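Long-range contacts in proteasome accessory factor B/C (PafBC) (PDB 6SJ9), which serves as a transcriptional regulator of the bacterial DNA damage response, probably binding DNA through its winged helix-turn-helix domains: residues G545-R550 against F579-D584; C589-R594 against S638-E643; D601-E606 against V620-A625. One frame throughout, in Å; residues are numbered along the deposited sequence.

Contact 1 of 3, residues G545-R550 against F579-D584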
ATOM      1  N   GLY A 545     -15.794   5.876  19.397  1.00 45.73           N
ATOM      2  CA  GLY A 545     -14.542   5.329  18.909  1.00 39.77           C
ATOM      3  C   GLY A 545     -13.595   6.434  18.473  1.00 41.05           C
ATOM      4  O   GLY A 545     -13.984   7.601  18.282  1.00 37.72           O
ATOM      5  N   VAL A 546     -12.364   6.021  18.206  1.00 37.24           N
ATOM      6  CA  VAL A 546     -11.329   6.964  17.809  1.00 37.52           C
ATOM      7  C   VAL A 546     -11.583   7.308  16.354  1.00 37.39           C
ATOM      8  O   VAL A 546     -11.879   6.427  15.546  1.00 38.31           O
ATOM      9  CB  VAL A 546      -9.926   6.363  18.028  1.00 39.38           C
ATOM     10  CG1 VAL A 546      -8.881   7.304  17.489  1.00 38.44           C
ATOM     11  CG2 VAL A 546      -9.649   6.120  19.561  1.00 40.86           C
ATOM     12  N   ARG A 547     -11.583   8.598  16.040  1.00 35.67           N
ATOM     13  CA  ARG A 547     -11.653   9.054  14.668  1.00 38.69           C
ATOM     14  C   ARG A 547     -10.515  10.024  14.424  1.00 38.56           C
ATOM     15  O   ARG A 547      -9.909  10.540  15.372  1.00 38.33           O
ATOM     16  CB  ARG A 547     -12.992   9.747  14.368  1.00 41.25           C
ATOM     17  CG  ARG A 547     -14.223   8.846  14.564  1.00 43.35           C
ATOM     18  CD  ARG A 547     -14.334   7.900  13.382  1.00 47.13           C
ATOM     19  NE  ARG A 547     -15.509   7.026  13.399  1.00 47.65           N
ATOM     20  CZ  ARG A 547     -15.676   5.965  14.188  1.00 51.26           C
ATOM     21  NH1 ARG A 547     -14.758   5.603  15.090  1.00 47.26           N
ATOM     22  NH2 ARG A 547     -16.792   5.256  14.082  1.00 57.36           N
ATOM     23  N   ASN A 548     -10.252  10.298  13.139  1.00 35.72           N
ATOM     24  CA  ASN A 548      -9.222  11.235  12.721  1.00 39.02           C
ATOM     25  C   ASN A 548      -9.890  12.285  11.884  1.00 40.38           C
ATOM     26  O   ASN A 548     -10.456  11.965  10.841  1.00 44.96           O
ATOM     27  CB  ASN A 548      -8.098  10.522  11.934  1.00 37.93           C
ATOM     28  CG  ASN A 548      -7.282   9.681  12.844  1.00 38.27           C
ATOM     29  OD1 ASN A 548      -6.293  10.163  13.383  1.00 42.42           O
ATOM     30  ND2 ASN A 548      -7.737   8.471  13.138  1.00 41.62           N
ATOM     31  N   PHE A 549      -9.820  13.527  12.349  1.00 37.36           N
ATOM     32  CA  PHE A 549     -10.511  14.652  11.748  1.00 36.13           C
ATOM     33  C   PHE A 549      -9.506  15.565  11.055  1.00 40.86           C
ATOM     34  O   PHE A 549      -8.339  15.656  11.458  1.00 42.53           O
ATOM     35  CB  PHE A 549     -11.251  15.453  12.847  1.00 37.18           C
ATOM     36  CG  PHE A 549     -12.318  14.632  13.642  1.00 37.43           C
ATOM     37  CD1 PHE A 549     -11.995  14.010  14.835  1.00 37.01           C
ATOM     38  CD2 PHE A 549     -13.630  14.581  13.215  1.00 36.01           C
ATOM     39  CE1 PHE A 549     -12.983  13.312  15.591  1.00 34.71           C
ATOM     40  CE2 PHE A 549     -14.630  13.876  13.942  1.00 36.51           C
ATOM     41  CZ  PHE A 549     -14.304  13.233  15.111  1.00 34.49           C
ATOM     42  N   ARG A 550      -9.989  16.292  10.062  1.00 43.12           N
ATOM     43  CA  ARG A 550      -9.194  17.291   9.359  1.00 43.35           C
ATOM     44  C   ARG A 550      -9.334  18.627  10.068  1.00 43.43           C
ATOM     45  O   ARG A 550     -10.457  19.105  10.265  1.00 44.85           O
ATOM     46  CB  ARG A 550      -9.648  17.443   7.901  1.00 40.65           C
ATOM     47  CG  ARG A 550      -9.367  16.211   7.000  1.00 44.48           C
ATOM     48  CD  ARG A 550      -9.846  16.428   5.561  1.00 50.33           C
ATOM     49  NE  ARG A 550      -9.268  17.625   4.914  1.00 55.39           N
ATOM     50  CZ  ARG A 550      -8.151  17.614   4.168  1.00 56.04           C
ATOM     51  NH1 ARG A 550      -7.497  16.468   3.954  1.00 50.02           N
ATOM     52  NH2 ARG A 550      -7.684  18.753   3.627  1.00 55.77           N
ATOM     53  N   PHE A 579      -6.324   4.309   9.327  1.00 38.08           N
ATOM     54  CA  PHE A 579      -7.253   3.206   9.154  1.00 37.96           C
ATOM     55  C   PHE A 579      -8.610   3.378   9.867  1.00 38.80           C
ATOM     56  O   PHE A 579      -9.485   2.500   9.736  1.00 38.45           O
ATOM     57  CB  PHE A 579      -6.564   1.911   9.596  1.00 35.80           C
ATOM     58  CG  PHE A 579      -5.377   1.523   8.728  1.00 36.06           C
ATOM     59  CD1 PHE A 579      -4.117   1.985   9.013  1.00 33.54           C
ATOM     60  CD2 PHE A 579      -5.562   0.768   7.571  1.00 37.75           C
ATOM     61  CE1 PHE A 579      -3.017   1.634   8.253  1.00 33.30           C
ATOM     62  CE2 PHE A 579      -4.456   0.361   6.784  1.00 35.67           C
ATOM     63  CZ  PHE A 579      -3.173   0.813   7.119  1.00 34.77           C
ATOM     64  N   THR A 580      -8.816   4.447  10.631  1.00 38.28           N
ATOM     65  CA  THR A 580     -10.120   4.638  11.292  1.00 39.65           C
ATOM     66  C   THR A 580     -11.205   4.916  10.255  1.00 38.89           C
ATOM     67  O   THR A 580     -10.916   5.465   9.199  1.00 42.44           O
ATOM     68  CB  THR A 580     -10.069   5.775  12.320  1.00 39.33           C
ATOM     69  OG1 THR A 580      -9.603   6.974  11.704  1.00 41.98           O
ATOM     70  CG2 THR A 580      -9.140   5.441  13.460  1.00 38.32           C
ATOM     71  N   PRO A 581     -12.457   4.503  10.501  1.00 42.20           N
ATOM     72  CA  PRO A 581     -13.531   4.868   9.556  1.00 43.38           C
ATOM     73  C   PRO A 581     -13.590   6.376   9.428  1.00 46.84           C
ATOM     74  O   PRO A 581     -13.373   7.091  10.407  1.00 45.15           O
ATOM     75  CB  PRO A 581     -14.811   4.296  10.185  1.00 39.00           C
ATOM     76  CG  PRO A 581     -14.467   3.863  11.513  1.00 42.65           C
ATOM     77  CD  PRO A 581     -12.982   3.768  11.669  1.00 41.58           C
ATOM     78  N   GLY A 582     -13.767   6.849   8.180  1.00 47.84           N
ATOM     79  CA  GLY A 582     -13.863   8.275   7.893  1.00 45.27           C
ATOM     80  C   GLY A 582     -15.285   8.841   8.060  1.00 46.18           C
ATOM     81  O   GLY A 582     -16.290   8.156   7.870  1.00 43.23           O
ATOM     82  N   GLU A 583     -15.346  10.122   8.419  1.00 41.85           N
ATOM     83  CA  GLU A 583     -16.623  10.802   8.585  1.00 42.65           C
ATOM     84  C   GLU A 583     -17.464  10.751   7.306  1.00 48.45           C
ATOM     85  O   GLU A 583     -18.689  10.662   7.362  1.00 48.40           O
ATOM     86  CB  GLU A 583     -16.353  12.257   8.978  1.00 38.54           C
ATOM     87  CG  GLU A 583     -17.677  13.123   9.030  1.00 50.21           C
ATOM     88  CD  GLU A 583     -18.592  12.728  10.213  1.00 54.91           C
ATOM     89  OE1 GLU A 583     -18.112  12.108  11.193  1.00 56.01           O
ATOM     90  OE2 GLU A 583     -19.806  12.999  10.142  1.00 61.32           O
ATOM     91  N   ASP A 584     -16.817  10.771   6.148  1.00 50.10           N
ATOM     92  CA  ASP A 584     -17.479  10.837   4.861  1.00 51.83           C
ATOM     93  C   ASP A 584     -17.694   9.459   4.230  1.00 52.37           C
ATOM     94  O   ASP A 584     -18.079   9.392   3.065  1.00 55.07           O
ATOM     95  CB  ASP A 584     -16.643  11.709   3.902  1.00 53.08           C
ATOM     96  CG  ASP A 584     -16.304  13.111   4.481  1.00 54.68           C
ATOM     97  OD1 ASP A 584     -17.120  13.731   5.192  1.00 57.28           O
ATOM     98  OD2 ASP A 584     -15.190  13.597   4.231  1.00 55.71           O
TER
HETATM   99  O   HOH W   1     -11.340   8.774  11.027  1.00 46.65           O
HETATM  100  O   HOH W   2     -12.883  11.746   8.859  1.00 53.73           O

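Contact 2 of 3, residues C589-R594 against S638-E643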
ATOM      1  N   CYS A 589     -23.391  -2.353   0.270  1.00 59.55           N
ATOM      2  CA  CYS A 589     -23.562  -3.790   0.405  1.00 59.77           C
ATOM      3  C   CYS A 589     -23.174  -4.435  -0.919  1.00 60.62           C
ATOM      4  O   CYS A 589     -23.700  -4.048  -1.964  1.00 62.42           O
ATOM      5  CB  CYS A 589     -25.004  -4.123   0.785  1.00 64.39           C
ATOM      6  SG  CYS A 589     -25.237  -5.858   1.048  1.00 70.28           S
ATOM      7  N   LEU A 590     -22.213  -5.363  -0.877  1.00 58.06           N
ATOM      8  CA  LEU A 590     -21.631  -6.026  -2.041  1.00 54.39           C
ATOM      9  C   LEU A 590     -22.024  -7.487  -2.035  1.00 53.91           C
ATOM     10  O   LEU A 590     -22.217  -8.071  -0.967  1.00 54.14           O
ATOM     11  CB  LEU A 590     -20.077  -5.972  -2.027  1.00 50.03           C
ATOM     12  CG  LEU A 590     -19.371  -4.638  -1.964  1.00 47.66           C
ATOM     13  CD1 LEU A 590     -17.838  -4.803  -1.855  1.00 48.46           C
ATOM     14  CD2 LEU A 590     -19.755  -3.760  -3.125  1.00 51.64           C
ATOM     15  N   GLU A 591     -22.090  -8.092  -3.221  1.00 56.11           N
ATOM     16  CA  GLU A 591     -21.971  -9.538  -3.358  1.00 55.05           C
ATOM     17  C   GLU A 591     -20.615  -9.853  -3.988  1.00 54.35           C
ATOM     18  O   GLU A 591     -20.225  -9.234  -4.978  1.00 52.86           O
ATOM     19  CB  GLU A 591     -23.076 -10.155  -4.204  1.00 56.76           C
ATOM     20  CG  GLU A 591     -22.898 -11.673  -4.344  1.00 60.17           C
ATOM     21  CD  GLU A 591     -24.027 -12.347  -5.105  1.00 64.16           C
ATOM     22  OE1 GLU A 591     -24.973 -11.644  -5.510  1.00 66.60           O
ATOM     23  OE2 GLU A 591     -23.959 -13.572  -5.320  1.00 65.01           O
ATOM     24  N   LEU A 592     -19.907 -10.804  -3.398  1.00 53.83           N
ATOM     25  CA  LEU A 592     -18.607 -11.273  -3.835  1.00 51.59           C
ATOM     26  C   LEU A 592     -18.712 -12.721  -4.276  1.00 52.11           C
ATOM     27  O   LEU A 592     -19.382 -13.525  -3.623  1.00 52.40           O
ATOM     28  CB  LEU A 592     -17.578 -11.158  -2.689  1.00 49.83           C
ATOM     29  CG  LEU A 592     -17.404  -9.761  -2.059  1.00 51.13           C
ATOM     30  CD1 LEU A 592     -16.474  -9.786  -0.882  1.00 48.40           C
ATOM     31  CD2 LEU A 592     -16.914  -8.731  -3.075  1.00 50.90           C
ATOM     32  N   THR A 593     -18.035 -13.062  -5.366  1.00 55.64           N
ATOM     33  CA  THR A 593     -17.825 -14.463  -5.718  1.00 56.13           C
ATOM     34  C   THR A 593     -16.753 -15.091  -4.826  1.00 55.11           C
ATOM     35  O   THR A 593     -16.000 -14.398  -4.142  1.00 50.58           O
ATOM     36  CB  THR A 593     -17.386 -14.580  -7.167  1.00 60.74           C
ATOM     37  OG1 THR A 593     -16.104 -13.945  -7.306  1.00 63.45           O
ATOM     38  CG2 THR A 593     -18.416 -13.914  -8.125  1.00 62.61           C
ATOM     39  N   ARG A 594     -16.689 -16.431  -4.840  1.00 59.15           N
ATOM     40  CA  ARG A 594     -15.652 -17.129  -4.088  1.00 59.68           C
ATOM     41  C   ARG A 594     -14.270 -16.688  -4.531  1.00 57.38           C
ATOM     42  O   ARG A 594     -13.412 -16.358  -3.702  1.00 52.79           O
ATOM     43  CB  ARG A 594     -15.781 -18.644  -4.262  1.00 65.65           C
ATOM     44  CG  ARG A 594     -14.789 -19.370  -3.371  1.00 67.58           C
ATOM     45  CD  ARG A 594     -14.756 -20.901  -3.484  1.00 71.82           C
ATOM     46  NE  ARG A 594     -14.106 -21.386  -2.257  1.00 76.43           N
ATOM     47  CZ  ARG A 594     -12.783 -21.469  -2.055  1.00 78.10           C
ATOM     48  NH1 ARG A 594     -11.919 -21.139  -3.019  1.00 73.32           N
ATOM     49  NH2 ARG A 594     -12.316 -21.884  -0.871  1.00 80.97           N
ATOM     50  N   SER A 638     -16.165 -10.361 -10.092  1.00 59.78           N
ATOM     51  CA  SER A 638     -16.142 -10.943  -8.758  1.00 56.94           C
ATOM     52  C   SER A 638     -16.879 -10.076  -7.743  1.00 53.90           C
ATOM     53  O   SER A 638     -17.104 -10.514  -6.602  1.00 54.19           O
ATOM     54  CB  SER A 638     -14.702 -11.171  -8.324  1.00 55.13           C
ATOM     55  OG  SER A 638     -14.141  -9.915  -8.079  1.00 57.65           O
ATOM     56  N   VAL A 639     -17.341  -8.899  -8.161  1.00 51.18           N
ATOM     57  CA  VAL A 639     -18.028  -7.950  -7.299  1.00 51.83           C
ATOM     58  C   VAL A 639     -19.263  -7.415  -7.993  1.00 52.70           C
ATOM     59  O   VAL A 639     -19.251  -7.167  -9.201  1.00 54.58           O
ATOM     60  CB  VAL A 639     -17.141  -6.751  -6.932  1.00 56.30           C
ATOM     61  CG1 VAL A 639     -17.814  -5.965  -5.853  1.00 59.03           C
ATOM     62  CG2 VAL A 639     -15.791  -7.219  -6.467  1.00 58.46           C
ATOM     63  N   ARG A 640     -20.314  -7.192  -7.214  1.00 52.55           N
ATOM     64  CA  ARG A 640     -21.456  -6.416  -7.657  1.00 57.40           C
ATOM     65  C   ARG A 640     -21.952  -5.589  -6.483  1.00 61.45           C
ATOM     66  O   ARG A 640     -21.722  -5.935  -5.314  1.00 59.46           O
ATOM     67  CB  ARG A 640     -22.555  -7.346  -8.217  1.00 57.80           C
ATOM     68  CG  ARG A 640     -23.119  -8.335  -7.175  1.00 56.28           C
ATOM     69  CD  ARG A 640     -24.263  -9.285  -7.751  1.00 63.15           C
ATOM     70  NE  ARG A 640     -25.412  -8.587  -8.312  1.00 67.81           N
ATOM     71  CZ  ARG A 640     -26.610  -9.151  -8.528  1.00 71.70           C
ATOM     72  NH1 ARG A 640     -26.841 -10.427  -8.212  1.00 68.23           N
ATOM     73  NH2 ARG A 640     -27.579  -8.438  -9.084  1.00 71.59           N
ATOM     74  N   ILE A 641     -22.609  -4.480  -6.798  1.00 63.05           N
ATOM     75  CA  ILE A 641     -23.213  -3.616  -5.790  1.00 63.48           C
ATOM     76  C   ILE A 641     -24.693  -3.992  -5.658  1.00 64.33           C
ATOM     77  O   ILE A 641     -25.418  -4.025  -6.657  1.00 63.13           O
ATOM     78  CB  ILE A 641     -23.044  -2.130  -6.137  1.00 64.42           C
ATOM     79  CG1 ILE A 641     -21.570  -1.769  -6.227  1.00 63.18           C
ATOM     80  CG2 ILE A 641     -23.654  -1.275  -5.056  1.00 67.93           C
ATOM     81  CD1 ILE A 641     -21.341  -0.481  -6.888  1.00 62.65           C
ATOM     82  N   LEU A 642     -25.117  -4.349  -4.439  1.00 65.80           N
ATOM     83  CA  LEU A 642     -26.525  -4.632  -4.147  1.00 70.49           C
ATOM     84  C   LEU A 642     -27.287  -3.397  -3.666  1.00 73.19           C
ATOM     85  O   LEU A 642     -28.375  -3.108  -4.159  1.00 74.73           O
ATOM     86  CB  LEU A 642     -26.606  -5.732  -3.074  1.00 63.87           C
ATOM     87  CG  LEU A 642     -25.855  -7.013  -3.453  1.00 58.68           C
ATOM     88  CD1 LEU A 642     -25.996  -8.070  -2.412  1.00 60.17           C
ATOM     89  CD2 LEU A 642     -26.385  -7.533  -4.765  1.00 56.36           C
ATOM     90  N   GLU A 643     -26.697  -2.625  -2.756  1.00 74.79           N
ATOM     91  CA  GLU A 643     -27.290  -1.442  -2.144  1.00 77.89           C
ATOM     92  C   GLU A 643     -26.192  -0.455  -1.820  1.00 74.08           C
ATOM     93  O   GLU A 643     -25.102  -0.861  -1.402  1.00 74.85           O
ATOM     94  CB  GLU A 643     -28.042  -1.776  -0.848  1.00 85.85           C
ATOM     95  CG  GLU A 643     -29.307  -2.547  -1.023  1.00 96.74           C
ATOM     96  CD  GLU A 643     -30.049  -2.709   0.294  1.00103.62           C
ATOM     97  OE1 GLU A 643     -29.512  -2.255   1.338  1.00102.80           O
ATOM     98  OE2 GLU A 643     -31.196  -3.224   0.264  1.00107.98           O
TER

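Contact 3 of 3, residues D601-E606 against V620-A625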
ATOM      1  N   ASP A 601     -11.876  -8.720   3.175  1.00 45.03           N
ATOM      2  CA  ASP A 601     -10.798  -8.413   4.132  1.00 42.56           C
ATOM      3  C   ASP A 601     -10.069  -7.121   3.766  1.00 42.61           C
ATOM      4  O   ASP A 601      -9.780  -6.279   4.631  1.00 40.69           O
ATOM      5  CB  ASP A 601      -9.814  -9.571   4.157  1.00 44.33           C
ATOM      6  CG  ASP A 601     -10.361 -10.804   4.874  1.00 49.46           C
ATOM      7  OD1 ASP A 601     -11.161 -10.688   5.845  1.00 47.58           O
ATOM      8  OD2 ASP A 601      -9.989 -11.905   4.410  1.00 54.16           O
ATOM      9  N   ASP A 602      -9.765  -6.958   2.484  1.00 40.44           N
ATOM     10  CA  ASP A 602      -9.066  -5.762   2.040  1.00 44.90           C
ATOM     11  C   ASP A 602      -9.819  -4.499   2.445  1.00 45.56           C
ATOM     12  O   ASP A 602      -9.189  -3.478   2.731  1.00 49.22           O
ATOM     13  CB  ASP A 602      -8.882  -5.809   0.514  1.00 44.34           C
ATOM     14  CG  ASP A 602      -8.034  -6.985   0.061  1.00 48.28           C
ATOM     15  OD1 ASP A 602      -7.390  -7.660   0.913  1.00 50.06           O
ATOM     16  OD2 ASP A 602      -8.063  -7.293  -1.145  1.00 52.11           O
ATOM     17  N   TYR A 603     -11.162  -4.545   2.507  1.00 43.98           N
ATOM     18  CA  TYR A 603     -11.930  -3.357   2.849  1.00 43.13           C
ATOM     19  C   TYR A 603     -12.567  -3.453   4.236  1.00 48.17           C
ATOM     20  O   TYR A 603     -13.508  -2.707   4.536  1.00 52.80           O
ATOM     21  CB  TYR A 603     -12.961  -3.104   1.744  1.00 47.88           C
ATOM     22  CG  TYR A 603     -12.275  -2.622   0.447  1.00 52.45           C
ATOM     23  CD1 TYR A 603     -11.703  -3.537  -0.441  1.00 51.87           C
ATOM     24  CD2 TYR A 603     -12.130  -1.263   0.149  1.00 57.42           C
ATOM     25  CE1 TYR A 603     -11.037  -3.115  -1.623  1.00 53.59           C
ATOM     26  CE2 TYR A 603     -11.462  -0.831  -1.038  1.00 59.36           C
ATOM     27  CZ  TYR A 603     -10.922  -1.772  -1.914  1.00 59.35           C
ATOM     28  OH  TYR A 603     -10.253  -1.374  -3.081  1.00 63.24           O
ATOM     29  N   TYR A 604     -12.055  -4.339   5.095  1.00 41.67           N
ATOM     30  CA  TYR A 604     -12.447  -4.411   6.507  1.00 40.84           C
ATOM     31  C   TYR A 604     -13.970  -4.463   6.661  1.00 45.13           C
ATOM     32  O   TYR A 604     -14.558  -3.695   7.416  1.00 49.44           O
ATOM     33  CB  TYR A 604     -11.864  -3.244   7.323  1.00 35.81           C
ATOM     34  CG  TYR A 604     -10.473  -2.820   6.863  1.00 40.46           C
ATOM     35  CD1 TYR A 604      -9.362  -3.617   7.119  1.00 35.41           C
ATOM     36  CD2 TYR A 604     -10.299  -1.651   6.121  1.00 42.44           C
ATOM     37  CE1 TYR A 604      -8.100  -3.265   6.662  1.00 40.72           C
ATOM     38  CE2 TYR A 604      -9.049  -1.283   5.657  1.00 46.15           C
ATOM     39  CZ  TYR A 604      -7.950  -2.103   5.938  1.00 47.90           C
ATOM     40  OH  TYR A 604      -6.731  -1.703   5.465  1.00 50.98           O
ATOM     41  N   ALA A 605     -14.602  -5.386   5.952  1.00 43.27           N
ATOM     42  CA  ALA A 605     -16.057  -5.453   5.919  1.00 50.87           C
ATOM     43  C   ALA A 605     -16.681  -5.376   7.313  1.00 55.48           C
ATOM     44  O   ALA A 605     -16.256  -6.060   8.245  1.00 51.03           O
ATOM     45  CB  ALA A 605     -16.480  -6.757   5.248  1.00 46.45           C
ATOM     46  N   GLU A 606     -17.703  -4.537   7.449  1.00 59.70           N
ATOM     47  CA  GLU A 606     -18.384  -4.435   8.740  1.00 61.17           C
ATOM     48  C   GLU A 606     -19.133  -5.725   9.059  1.00 60.32           C
ATOM     49  O   GLU A 606     -19.143  -6.176  10.207  1.00 62.41           O
ATOM     50  CB  GLU A 606     -19.360  -3.248   8.742  1.00 64.62           C
ATOM     51  CG  GLU A 606     -18.807  -1.950   8.122  1.00 70.02           C
ATOM     52  CD  GLU A 606     -17.788  -1.269   9.026  1.00 72.68           C
ATOM     53  OE1 GLU A 606     -18.058  -1.207  10.242  1.00 74.03           O
ATOM     54  OE2 GLU A 606     -16.740  -0.786   8.532  1.00 72.58           O
ATOM     55  N   VAL A 620     -19.480  -2.931   3.349  1.00 53.48           N
ATOM     56  CA  VAL A 620     -18.195  -2.252   3.488  1.00 54.32           C
ATOM     57  C   VAL A 620     -18.392  -0.737   3.430  1.00 56.27           C
ATOM     58  O   VAL A 620     -19.293  -0.239   2.755  1.00 57.93           O
ATOM     59  CB  VAL A 620     -17.178  -2.701   2.394  1.00 55.19           C
ATOM     60  CG1 VAL A 620     -16.974  -4.205   2.443  1.00 53.10           C
ATOM     61  CG2 VAL A 620     -17.640  -2.318   1.053  1.00 57.87           C
ATOM     62  N   ARG A 621     -17.473  -0.004   4.061  1.00 54.67           N
ATOM     63  CA  ARG A 621     -17.408   1.449   3.973  1.00 53.62           C
ATOM     64  C   ARG A 621     -16.356   1.861   2.948  1.00 52.94           C
ATOM     65  O   ARG A 621     -15.180   1.545   3.112  1.00 55.17           O
ATOM     66  CB  ARG A 621     -17.071   2.058   5.335  1.00 51.90           C
ATOM     67  CG  ARG A 621     -18.117   1.789   6.422  1.00 50.26           C
ATOM     68  CD  ARG A 621     -17.568   2.133   7.839  1.00 54.79           C
ATOM     69  NE  ARG A 621     -17.254   3.564   8.031  1.00 58.84           N
ATOM     70  CZ  ARG A 621     -18.051   4.444   8.648  1.00 62.82           C
ATOM     71  NH1 ARG A 621     -19.235   4.057   9.136  1.00 68.04           N
ATOM     72  NH2 ARG A 621     -17.674   5.715   8.786  1.00 58.09           N
ATOM     73  N   PHE A 622     -16.776   2.561   1.897  1.00 49.85           N
ATOM     74  CA  PHE A 622     -15.875   3.128   0.904  1.00 50.42           C
ATOM     75  C   PHE A 622     -15.646   4.589   1.225  1.00 54.01           C
ATOM     76  O   PHE A 622     -16.554   5.275   1.729  1.00 55.29           O
ATOM     77  CB  PHE A 622     -16.434   3.001  -0.510  1.00 51.56           C
ATOM     78  CG  PHE A 622     -16.188   1.679  -1.104  1.00 54.70           C
ATOM     79  CD1 PHE A 622     -17.150   0.680  -1.000  1.00 59.22           C
ATOM     80  CD2 PHE A 622     -14.996   1.397  -1.733  1.00 55.80           C
ATOM     81  CE1 PHE A 622     -16.909  -0.577  -1.547  1.00 62.32           C
ATOM     82  CE2 PHE A 622     -14.747   0.152  -2.277  1.00 59.06           C
ATOM     83  CZ  PHE A 622     -15.695  -0.844  -2.184  1.00 61.74           C
ATOM     84  N   GLY A 623     -14.411   5.038   0.968  1.00 51.40           N
ATOM     85  CA  GLY A 623     -14.004   6.389   1.310  1.00 46.03           C
ATOM     86  C   GLY A 623     -14.734   7.449   0.519  1.00 49.71           C
ATOM     87  O   GLY A 623     -14.925   8.567   1.016  1.00 52.54           O
ATOM     88  N   ASP A 624     -15.149   7.118  -0.707  1.00 47.10           N
ATOM     89  CA  ASP A 624     -15.809   8.054  -1.588  1.00 55.99           C
ATOM     90  C   ASP A 624     -16.632   7.229  -2.574  1.00 60.21           C
ATOM     91  O   ASP A 624     -16.150   6.224  -3.105  1.00 60.74           O
ATOM     92  CB  ASP A 624     -14.792   8.932  -2.344  1.00 62.55           C
ATOM     93  CG  ASP A 624     -15.475  10.006  -3.215  1.00 68.64           C
ATOM     94  OD1 ASP A 624     -15.683  11.130  -2.690  1.00 73.41           O
ATOM     95  OD2 ASP A 624     -15.833   9.731  -4.394  1.00 63.70           O
ATOM     96  N   ALA A 625     -17.870   7.668  -2.825  1.00 60.95           N
ATOM     97  CA  ALA A 625     -18.726   6.927  -3.745  1.00 63.69           C
ATOM     98  C   ALA A 625     -18.158   6.908  -5.153  1.00 65.91           C
ATOM     99  O   ALA A 625     -18.489   6.002  -5.924  1.00 71.39           O
ATOM    100  CB  ALA A 625     -20.146   7.504  -3.761  1.00 65.69           C
TER
HETATM  101  O   HOH W   3     -15.696  -1.492   5.750  1.00 41.34           O

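Contact 1 of 3, residues G545-R550 against F579-D584
Arg547 turns sharply at chi2 (-77°), which lays its CD 3.2 Å from Pro581 O, while Thr580, with OG1 between its backbone N and carbonyl carbon (chi1 55°), presents that hydroxyl to Asn548. The two meetings work differently. Arg547 and Pro581 cross at about a right angle, and Pro581 CG sits 3.6 Å above the guanidinium plane, over its centre: a ring carbon against a flat cation. The rotation of that cation is set from its own strand, because Arg547 NH1 donates to Val546 O at 3.0 Å, the carbonyl oxygen lying close to the guanidinium plane. An alanine in place of Arg547 would probably leave Pro581 CG without its flat cover and Val546 O without this bond.

The second meeting is polar and nearly straight. Asn548 ND2 donates to Thr580 OG1 at 2.8 Å (159°), with the hydroxyl oxygen near the amide plane, and the other end of that amide is held by Tyr528, whose OH is hydrogen-bonded to Asn548 OD1. A water bridges the two segments, accepting from Asn548 N at 2.8 Å and donating to Pro581 O at 2.7 Å; it is also hydrogen-bonded to Thr580 OG1. A second water joins Asn548 O to Glu583 N, and Glu583 itself pairs with Arg520. Strand 545-550 pairs with strand 533-540 on one flank, and the irregular loop meets it through side chains and water. The arrangement is a hydrated join at the edge strand of the five-stranded antiparallel sheet of the Sm-fold WYL domain.

Contact 2 of 3, residues C589-R594 against S638-E643
Two consecutive residues, Leu642 and Glu643, face the single residue Cys589, a classic beta bulge that shifts the register of an otherwise regular antiparallel pair by one. Cys589 O takes Leu642 N at 2.9 Å and, only weakly, Glu643 N at 3.4 Å, while Cys589 N returns a straight bond to Glu643 O (173°). Past the bulge the register is regular: Glu591 and Arg640 form a hydrogen-bonded pair, and Thr593 N closes the end on Ser638 O.

Glu591 and Arg640 also run side by side beyond the backbone, pointing the same way. Glu591 has CG anti to its backbone N (chi1 179°), and its OE1 reaches Arg640 CD at 3.3 Å and NH1 at 3.5 Å, a salt bridge with the two planes 29° apart. Arg640 NH1 has its stronger partner in Pro325 O, and Leu642 CD2 covers one guanidinium face toward the rim.

On the opposite face, Leu590 CD2 leans on Val639 CG1 at 4.0 Å and Leu592 CD2 on Val639 CG2 at 3.9 Å, where Phe631 of helix 627-634 packs on Leu590 and Val639. The pairing thus carries unlike chemistry on its two sides: an apolar surface under the helix, and a mixed face on which lies an ion pair, its guanidinium charge probably balanced in part by Glu591 while the carbonyl of Pro325 fixes the group to a neighbouring loop.

Contact 3 of 3, residues D601-E606 against V620-A625
Tyr603 and Phe622 make the dense part of the contact: their CE2 atoms lie 3.6 Å apart, and the rings, centroids 5.2 Å from each other, are inclined with planes at 40°. Phe631 meets both rings edge-to-face, joining them into one aromatic cluster. Beside it Val620 has CG1 anti to its carbonyl carbon (chi1 -57°), and this methyl touches Ala605 CB at 3.8 Å and Tyr603 CB at 4.2 Å.

Toward the exposed Glu606 the pairing is less specific and wetter. Its OE2 lies against the aliphatic part of Arg621, 3.1 Å from CD, yet stays 4.4 Å from NE, beyond a salt bridge. Arg621 NE instead makes a salt bridge with Asp585, which probably balances its charge, and Glu606 OE2 has a long, weak ion pair with Arg343. A water links the two backbones, accepting from Arg621 N at 2.9 Å and lying 2.8 Å from Tyr603 O.

Tyr604, at positive phi, is the C-prime residue of a Schellman motif ending helix 599-602. That turn delivers the chain to strand 607-610 beside strand 616-622, the route from first helix to second strand in the ferredoxin-like fold of the WCX domain.

Following the chain from the N terminus, the first of the segments reached is edge strand 545-550; the chain returns at 579-584, so contact 1 closes its loop before the next one opens. Contact 2 then opens at 589-594 and closes only at 638-643; between these ends contact 3 opens and shuts, enclosed by it, and no loops cross. Contacts 2 and 3 share one sheet, since strands 586-592 and 616-622 are neighbours, and they touch through Leu590 and Val620. Contact 1 meets contact 3 where Arg621 packs on Pro581 and makes a weak hydrogen bond to Gly582 O. Contact 3 thus lies between the Sm-like sheet and the pairing of strand 586-592 with edge strand 639-643.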